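Side-chain contact in dihydroorotase (Campylobacter jejuni subsp. jejuni, PDB 3PNU), which probably catalyses the reversible, zinc-dependent cyclization of carbamoyl aspartate to dihydroorotate in de novo pyrimidine biosynthesis: residues Asp308-Cys311 against Asp315-Phe318. Sequence-based numbering, arbitrary orientation.
Sequences DNTC and DLKF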
ATOM      1  N   ASP A 308      27.393  19.294   6.319  1.00 36.17           N
ATOM      2  CA  ASP A 308      28.469  19.785   5.433  1.00 37.38           C
ATOM      3  C   ASP A 308      28.127  19.796   3.941  1.00 36.66           C
ATOM      4  O   ASP A 308      28.586  20.684   3.210  1.00 36.46           O
ATOM      5  CB  ASP A 308      29.802  19.029   5.640  1.00 38.21           C
ATOM      6  CG  ASP A 308      30.278  19.029   7.091  1.00 39.75           C
ATOM      7  OD1 ASP A 308      29.630  19.617   7.969  1.00 43.72           O
ATOM      8  OD2 ASP A 308      31.321  18.411   7.353  1.00 49.59           O
ATOM      9  N   ASN A 309      27.349  18.821   3.482  1.00 36.10           N
ATOM     10  CA  ASN A 309      26.997  18.764   2.068  1.00 36.73           C
ATOM     11  C   ASN A 309      26.166  19.977   1.700  1.00 36.71           C
ATOM     12  O   ASN A 309      26.447  20.669   0.721  1.00 36.44           O
ATOM     13  CB  ASN A 309      26.252  17.472   1.709  1.00 36.39           C
ATOM     14  CG  ASN A 309      27.128  16.227   1.835  1.00 38.72           C
ATOM     15  OD1 ASN A 309      28.285  16.321   2.229  1.00 36.10           O
ATOM     16  ND2 ASN A 309      26.567  15.044   1.502  1.00 34.60           N
ATOM     17  N   THR A 310      25.138  20.239   2.494  1.00 36.92           N
ATOM     18  CA  THR A 310      24.303  21.384   2.253  1.00 37.09           C
ATOM     19  C   THR A 310      25.156  22.640   2.332  1.00 37.41           C
ATOM     20  O   THR A 310      25.094  23.480   1.453  1.00 37.03           O
ATOM     21  CB  THR A 310      23.201  21.499   3.295  1.00 37.35           C
ATOM     22  OG1 THR A 310      22.317  20.380   3.181  1.00 39.20           O
ATOM     23  CG2 THR A 310      22.427  22.782   3.108  1.00 35.02           C
ATOM     24  N   CYS A 311      25.962  22.761   3.380  1.00 38.13           N
ATOM     25  CA  CYS A 311      26.810  23.958   3.544  1.00 40.64           C
ATOM     26  C   CYS A 311      27.702  24.210   2.342  1.00 39.36           C
ATOM     27  O   CYS A 311      27.827  25.344   1.904  1.00 40.18           O
ATOM     28  CB  CYS A 311      27.630  23.918   4.840  1.00 39.64           C
ATOM     29  SG  CYS A 311      26.605  24.170   6.319  1.00 48.99           S
ATOM     30  N   ASP A 315      27.037  27.327   0.176  1.00 45.87           N
ATOM     31  CA  ASP A 315      27.988  28.283   0.796  1.00 46.51           C
ATOM     32  C   ASP A 315      27.360  28.953   1.973  1.00 46.30           C
ATOM     33  O   ASP A 315      27.234  30.169   2.010  1.00 44.70           O
ATOM     34  CB  ASP A 315      28.454  29.371  -0.166  1.00 47.92           C
ATOM     35  CG  ASP A 315      29.717  29.012  -0.894  1.00 53.77           C
ATOM     36  OD1 ASP A 315      30.549  28.273  -0.324  1.00 59.25           O
ATOM     37  OD2 ASP A 315      29.879  29.496  -2.036  1.00 58.46           O
ATOM     38  N   LEU A 316      26.939  28.154   2.930  1.00 47.09           N
ATOM     39  CA  LEU A 316      26.322  28.690   4.109  1.00 47.79           C
ATOM     40  C   LEU A 316      27.392  28.986   5.156  1.00 49.78           C
ATOM     41  O   LEU A 316      28.467  28.378   5.161  1.00 50.92           O
ATOM     42  CB  LEU A 316      25.321  27.694   4.679  1.00 46.03           C
ATOM     43  CG  LEU A 316      24.242  27.203   3.730  1.00 44.99           C
ATOM     44  CD1 LEU A 316      23.397  26.198   4.479  1.00 42.38           C
ATOM     45  CD2 LEU A 316      23.397  28.332   3.174  1.00 39.47           C
ATOM     46  N   LYS A 317      27.075  29.926   6.033  1.00 51.13           N
ATOM     47  CA  LYS A 317      27.942  30.296   7.121  1.00 53.28           C
ATOM     48  C   LYS A 317      27.100  30.568   8.354  1.00 53.78           C
ATOM     49  O   LYS A 317      25.927  30.926   8.232  1.00 54.44           O
ATOM     50  CB  LYS A 317      28.781  31.512   6.731  1.00 53.68           C
ATOM     51  CG  LYS A 317      29.842  31.140   5.743  1.00 55.26           C
ATOM     52  CD  LYS A 317      30.838  32.234   5.518  1.00 57.98           C
ATOM     53  CE  LYS A 317      31.985  31.692   4.703  1.00 60.68           C
ATOM     54  NZ  LYS A 317      32.669  30.580   5.414  1.00 59.18           N
ATOM     55  N   PHE A 318      27.698  30.405   9.532  1.00 54.91           N
ATOM     56  CA  PHE A 318      26.972  30.602  10.794  1.00 56.43           C
ATOM     57  C   PHE A 318      27.653  31.584  11.765  1.00 57.64           C
ATOM     58  O   PHE A 318      28.844  31.467  12.038  1.00 55.91           O
ATOM     59  CB  PHE A 318      26.814  29.254  11.485  1.00 56.47           C
ATOM     60  CG  PHE A 318      26.246  28.183  10.593  1.00 56.84           C
ATOM     61  CD1 PHE A 318      24.874  27.928  10.567  1.00 53.33           C
ATOM     62  CD2 PHE A 318      27.084  27.432   9.768  1.00 52.13           C
ATOM     63  CE1 PHE A 318      24.351  26.942   9.738  1.00 53.02           C
ATOM     64  CE2 PHE A 318      26.563  26.445   8.942  1.00 52.80           C
ATOM     65  CZ  PHE A 318      25.195  26.200   8.927  1.00 50.19           C
TER
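The backbone amides of D315 and L316 converge on the carbonyl oxygen of C311, in the last turn of helix 299-314. The straighter bond comes from L316 N, which lies 3.1 Å from C311 O with an N-H...O angle of 155°, in the carbonyl plane and on a lone pair. D315 N is nearer to C311 O, at 2.7 Å, yet its angle of 124° makes that bond weak. The 6→1 bond from L316, the positive phi of D315 and the apolar C311-L316 contact are consistent with a Schellman-type helix C-terminus. The same reversal sets L316 and F318 beside C311. With C311 SG anti to its own carbonyl carbon, the sulfur reaches the F318 ring edge-on, 3.5 Å from CE2; it sits 4.7 Å from the ring centroid and 85° off the normal, an in-plane sulfur-aromatic contact. L316 CB lies 4.1 Å from the same sulfur, while L316 CD1 meets T310 CG2 at 3.8 Å. Further back, N309 ND2 is satisfied by V256 O and G252 O, and D308 OD1 by Q303 NE2. Through T310, C311 and L316 on L31, the helix end packs on strand 31-35 of the TIM barrel, and the loop then leads to strand 323-327.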